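Local structure of putative transcriptional regulator, sugar-binding family (Arthrobacter aurescens, 3NZE) at residues 54-68 with 146-158. The protein probably regulates transcription as a SorC-family DNA-binding protein whose sugar-binding domain, the part crystallised here, is expected to recognise a carbohydrate effector. Sequence-based numbering, arbitrary orientation.
Sequences VDSNAIIGVAWGATL and DLQARMSIAIFGV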
loop_
_atom_site.group_PDB
_atom_site.type_symbol
_atom_site.label_atom_id
_atom_site.label_comp_id
_atom_site.label_asym_id
_atom_site.label_seq_id
_atom_site.Cartn_x
_atom_site.Cartn_y
_atom_site.Cartn_z
ATOM N N VAL A 54 -4.797 -15.206 -4.370
ATOM C CA VAL A 54 -3.926 -15.865 -3.408
ATOM C C VAL A 54 -3.905 -17.365 -3.680
ATOM O O VAL A 54 -4.939 -18.028 -3.586
ATOM C CB VAL A 54 -4.388 -15.620 -1.959
ATOM C CG1 VAL A 54 -3.454 -16.316 -0.984
ATOM C CG2 VAL A 54 -4.442 -14.130 -1.662
ATOM N N ASP A 55 -2.736 -17.900 -4.024
ATOM C CA ASP A 55 -2.631 -19.313 -4.398
ATOM C C ASP A 55 -1.682 -20.055 -3.482
ATOM O O ASP A 55 -1.058 -19.454 -2.612
ATOM C CB ASP A 55 -2.111 -19.454 -5.828
ATOM C CG ASP A 55 -3.059 -18.886 -6.853
ATOM O OD1 ASP A 55 -4.209 -19.370 -6.935
ATOM O OD2 ASP A 55 -2.640 -17.962 -7.581
ATOM N N SER A 56 -1.555 -21.364 -3.698
ATOM C CA SER A 56 -0.550 -22.134 -2.980
ATOM C C SER A 56 0.811 -21.930 -3.632
ATOM O O SER A 56 0.900 -21.493 -4.787
ATOM C CB SER A 56 -0.903 -23.623 -2.957
ATOM O OG SER A 56 -2.105 -23.849 -2.244
ATOM N N ASN A 57 1.863 -22.256 -2.891
ATOM C CA ASN A 57 3.229 -22.108 -3.387
ATOM C C ASN A 57 3.520 -20.685 -3.837
ATOM O O ASN A 57 4.202 -20.466 -4.843
ATOM C CB ASN A 57 3.473 -23.072 -4.550
ATOM C CG ASN A 57 3.351 -24.518 -4.132
ATOM O OD1 ASN A 57 2.343 -25.174 -4.401
ATOM N ND2 ASN A 57 4.372 -25.022 -3.460
ATOM N N ALA A 58 3.001 -19.717 -3.093
ATOM C CA ALA A 58 3.129 -18.316 -3.477
ATOM C C ALA A 58 3.726 -17.486 -2.354
ATOM O O ALA A 58 3.653 -17.853 -1.184
ATOM C CB ALA A 58 1.768 -17.752 -3.867
ATOM N N ILE A 59 4.314 -16.359 -2.721
ATOM C CA ILE A 59 4.818 -15.405 -1.745
ATOM C C ILE A 59 3.997 -14.133 -1.875
ATOM O O ILE A 59 3.988 -13.493 -2.927
ATOM C CB ILE A 59 6.319 -15.130 -1.948
ATOM C CG1 ILE A 59 7.118 -16.411 -1.672
ATOM C CG2 ILE A 59 6.796 -13.992 -1.046
ATOM C CD1 ILE A 59 8.553 -16.351 -2.126
ATOM N N ILE A 60 3.269 -13.800 -0.815
ATOM C CA ILE A 60 2.375 -12.652 -0.834
ATOM C C ILE A 60 2.969 -11.507 -0.019
ATOM O O ILE A 60 3.085 -11.608 1.211
ATOM C CB ILE A 60 1.008 -12.999 -0.229
ATOM C CG1 ILE A 60 0.441 -14.286 -0.841
ATOM C CG2 ILE A 60 0.049 -11.822 -0.377
ATOM C CD1 ILE A 60 0.387 -14.271 -2.331
ATOM N N GLY A 61 3.310 -10.416 -0.702
ATOM C CA GLY A 61 3.846 -9.234 -0.050
ATOM C C GLY A 61 2.745 -8.301 0.431
ATOM O O GLY A 61 1.843 -7.947 -0.331
ATOM N N VAL A 62 2.807 -7.918 1.705
ATOM C CA VAL A 62 1.826 -6.994 2.274
ATOM C C VAL A 62 2.534 -5.773 2.841
ATOM O O VAL A 62 3.393 -5.894 3.722
ATOM C CB VAL A 62 1.043 -7.651 3.438
ATOM C CG1 VAL A 62 0.104 -6.648 4.094
ATOM C CG2 VAL A 62 0.267 -8.879 2.945
ATOM N N ALA A 63 2.173 -4.594 2.357
ATOM C CA ALA A 63 2.662 -3.365 2.957
ATOM C C ALA A 63 1.599 -2.954 3.964
ATOM O O ALA A 63 0.482 -2.612 3.581
ATOM C CB ALA A 63 2.856 -2.289 1.896
ATOM N N TRP A 64 1.919 -3.038 5.249
ATOM C CA TRP A 64 0.911 -2.812 6.274
ATOM C C TRP A 64 0.676 -1.315 6.496
ATOM O O TRP A 64 1.573 -0.484 6.274
ATOM C CB TRP A 64 1.294 -3.513 7.588
ATOM C CG TRP A 64 2.411 -2.814 8.267
ATOM C CD1 TRP A 64 3.746 -3.058 8.121
ATOM C CD2 TRP A 64 2.292 -1.734 9.199
ATOM N NE1 TRP A 64 4.467 -2.192 8.908
ATOM C CE2 TRP A 64 3.600 -1.368 9.581
ATOM C CE3 TRP A 64 1.205 -1.045 9.754
ATOM C CZ2 TRP A 64 3.852 -0.339 10.481
ATOM C CZ3 TRP A 64 1.454 -0.023 10.649
ATOM C CH2 TRP A 64 2.774 0.324 11.005
ATOM N N GLY A 65 -0.543 -0.989 6.927
ATOM C CA GLY A 65 -0.953 0.375 7.208
ATOM C C GLY A 65 -2.411 0.350 7.631
ATOM O O GLY A 65 -2.985 -0.719 7.778
ATOM N N ALA A 66 -3.014 1.522 7.809
ATOM C CA ALA A 66 -4.405 1.601 8.233
ATOM C C ALA A 66 -5.333 0.950 7.200
ATOM O O ALA A 66 -6.254 0.230 7.553
ATOM C CB ALA A 66 -4.808 3.050 8.489
ATOM N N THR A 67 -5.053 1.174 5.923
ATOM C CA THR A 67 -5.886 0.574 4.894
ATOM C C THR A 67 -5.768 -0.943 4.927
ATOM O O THR A 67 -6.765 -1.651 4.932
ATOM C CB THR A 67 -5.538 1.113 3.505
ATOM O OG1 THR A 67 -5.778 2.525 3.497
ATOM C CG2 THR A 67 -6.422 0.438 2.429
ATOM N N LEU A 68 -4.542 -1.442 4.958
ATOM C CA LEU A 68 -4.341 -2.882 4.952
ATOM C C LEU A 68 -4.884 -3.557 6.218
ATOM O O LEU A 68 -5.288 -4.723 6.193
ATOM C CB LEU A 68 -2.867 -3.206 4.730
ATOM C CG LEU A 68 -2.579 -3.720 3.321
ATOM C CD1 LEU A 68 -3.251 -5.084 3.179
ATOM C CD2 LEU A 68 -3.089 -2.746 2.255
ATOM N N ASP A 146 15.314 -10.765 0.533
ATOM C CA ASP A 146 15.359 -11.800 -0.500
ATOM C C ASP A 146 13.970 -12.384 -0.762
ATOM O O ASP A 146 13.608 -12.675 -1.912
ATOM C CB ASP A 146 16.330 -12.920 -0.112
ATOM C CG ASP A 146 17.789 -12.478 -0.133
ATOM O OD1 ASP A 146 18.102 -11.413 -0.705
ATOM O OD2 ASP A 146 18.632 -13.214 0.426
ATOM N N LEU A 147 13.203 -12.566 0.307
ATOM C CA LEU A 147 11.836 -13.068 0.191
ATOM C C LEU A 147 10.967 -12.055 -0.532
ATOM O O LEU A 147 10.165 -12.411 -1.390
ATOM C CB LEU A 147 11.230 -13.347 1.571
ATOM C CG LEU A 147 11.296 -14.782 2.077
ATOM C CD1 LEU A 147 10.591 -14.890 3.436
ATOM C CD2 LEU A 147 10.663 -15.725 1.068
ATOM N N GLN A 148 11.121 -10.786 -0.162
ATOM C CA GLN A 148 10.365 -9.720 -0.802
ATOM C C GLN A 148 10.617 -9.728 -2.303
ATOM O O GLN A 148 9.694 -9.513 -3.083
ATOM C CB GLN A 148 10.742 -8.359 -0.219
ATOM C CG GLN A 148 10.213 -8.123 1.196
ATOM C CD GLN A 148 10.752 -6.843 1.809
ATOM O OE1 GLN A 148 11.551 -6.148 1.197
ATOM N NE2 GLN A 148 10.316 -6.531 3.035
ATOM N N ALA A 149 11.862 -9.977 -2.698
ATOM C CA ALA A 149 12.253 -9.921 -4.107
ATOM C C ALA A 149 11.557 -11.005 -4.926
ATOM O O ALA A 149 11.398 -10.875 -6.144
ATOM C CB ALA A 149 13.780 -10.029 -4.244
ATOM N N ARG A 150 11.137 -12.069 -4.249
ATOM C CA ARG A 150 10.478 -13.191 -4.907
ATOM C C ARG A 150 8.951 -13.119 -4.858
ATOM O O ARG A 150 8.282 -14.076 -5.239
ATOM C CB ARG A 150 10.916 -14.513 -4.271
ATOM C CG ARG A 150 12.392 -14.865 -4.435
ATOM C CD ARG A 150 12.793 -15.965 -3.432
ATOM N NE ARG A 150 11.989 -17.169 -3.616
ATOM C CZ ARG A 150 11.800 -18.108 -2.694
ATOM N NH1 ARG A 150 12.356 -17.997 -1.497
ATOM N NH2 ARG A 150 11.040 -19.164 -2.969
HETATM N N MSE A 151 8.382 -12.017 -4.375
HETATM C CA MSE A 151 6.927 -11.998 -4.200
HETATM C C MSE A 151 6.135 -12.178 -5.504
HETATM O O MSE A 151 6.528 -11.683 -6.562
HETATM C CB MSE A 151 6.449 -10.747 -3.463
HETATM C CG MSE A 151 6.593 -9.474 -4.240
HETATM SE SE MSE A 151 5.984 -7.982 -3.141
HETATM C CE MSE A 151 7.607 -6.904 -3.239
ATOM N N SER A 152 5.025 -12.896 -5.392
ATOM C CA SER A 152 4.145 -13.175 -6.529
ATOM C C SER A 152 3.120 -12.054 -6.672
ATOM O O SER A 152 2.778 -11.641 -7.789
ATOM C CB SER A 152 3.404 -14.502 -6.317
ATOM O OG SER A 152 4.191 -15.462 -5.627
ATOM N N ILE A 153 2.611 -11.592 -5.535
ATOM C CA ILE A 153 1.666 -10.479 -5.515
ATOM C C ILE A 153 2.029 -9.487 -4.411
ATOM O O ILE A 153 2.707 -9.833 -3.431
ATOM C CB ILE A 153 0.173 -10.930 -5.382
ATOM C CG1 ILE A 153 -0.174 -11.345 -3.954
ATOM C CG2 ILE A 153 -0.164 -12.039 -6.390
ATOM C CD1 ILE A 153 -1.645 -11.759 -3.787
ATOM N N ALA A 154 1.629 -8.232 -4.599
ATOM C CA ALA A 154 1.875 -7.182 -3.604
ATOM C C ALA A 154 0.540 -6.535 -3.302
ATOM O O ALA A 154 -0.248 -6.312 -4.209
ATOM C CB ALA A 154 2.845 -6.136 -4.143
ATOM N N ILE A 155 0.279 -6.242 -2.033
ATOM C CA ILE A 155 -0.977 -5.602 -1.656
ATOM C C ILE A 155 -0.657 -4.392 -0.821
ATOM O O ILE A 155 0.092 -4.497 0.149
ATOM C CB ILE A 155 -1.869 -6.539 -0.817
ATOM C CG1 ILE A 155 -1.992 -7.908 -1.489
ATOM C CG2 ILE A 155 -3.252 -5.910 -0.613
ATOM C CD1 ILE A 155 -2.667 -8.977 -0.627
ATOM N N PHE A 156 -1.230 -3.248 -1.178
ATOM C CA PHE A 156 -0.853 -1.997 -0.526
ATOM C C PHE A 156 -1.896 -0.904 -0.646
ATOM O O PHE A 156 -2.678 -0.868 -1.599
ATOM C CB PHE A 156 0.476 -1.466 -1.075
ATOM C CG PHE A 156 0.526 -1.359 -2.587
ATOM C CD1 PHE A 156 0.073 -0.218 -3.239
ATOM C CD2 PHE A 156 1.039 -2.400 -3.338
ATOM C CE1 PHE A 156 0.135 -0.117 -4.630
ATOM C CE2 PHE A 156 1.111 -2.308 -4.733
ATOM C CZ PHE A 156 0.659 -1.162 -5.375
ATOM N N GLY A 157 -1.871 0.009 0.320
ATOM C CA GLY A 157 -2.599 1.257 0.213
ATOM C C GLY A 157 -1.668 2.354 -0.293
ATOM O O GLY A 157 -0.548 2.088 -0.735
ATOM N N VAL A 158 -2.133 3.596 -0.234
ATOM C CA VAL A 158 -1.354 4.721 -0.741
ATOM C C VAL A 158 -1.383 5.862 0.266
ATOM O O VAL A 158 -2.459 6.267 0.720
ATOM C CB VAL A 158 -1.926 5.238 -2.081
ATOM C CG1 VAL A 158 -1.088 6.398 -2.621
ATOM C CG2 VAL A 158 -1.968 4.115 -3.110
HETATM O O HOH W 1 -0.194 -0.205 2.637
HETATM O O HOH W 2 -4.816 3.540 0.844
#
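Backbone bonds pair Gly61 with its neighbours across two parallel strands, 59-62 and 153-156, whose axes lie 21° apart: Gly61 N donates to Ile153 O (2.9 Å), and Gly61 O accepts from Ile155 N. Ala63 N then reaches Ile155 O almost straight, at 172° about the hydrogen. At the start of the strands Ser152 grips Ile59 twice, its N bonding Ile59 O at 2.7 Å and its OG, swung beside the backbone N of Ser152 by a chi1 of -34°, accepting from Ile59 N at 3.0 Å. Farther along, one water links Ala63 O to Gly157 N and a second joins Thr67 OG1 to Val158 N.

Ile60, Val62, Ile153 and Ile155 share one sheet face. There Ile60 and Ile153 run side by side, Ile60 CG2 touches Ile155 CD1, and the side chains of Leu68 and Ile155 cross at about a right angle, meeting through CD1 and CG2. Buried Ile59 puts CD1 3.7 Å above the centre of the exposed Arg150 guanidinium and against Leu147 CD2.

Within the sheet, strand 59-62 lies between 153-160 and 84-87, parallel to both; helix 139-149 leads into 153-160 and helix 66-73 follows 59-62, as in a Rossmann-like core. Phe156 packs on Cys228 of strand 225-230, Ala154 on Leu220 of helix 217-221.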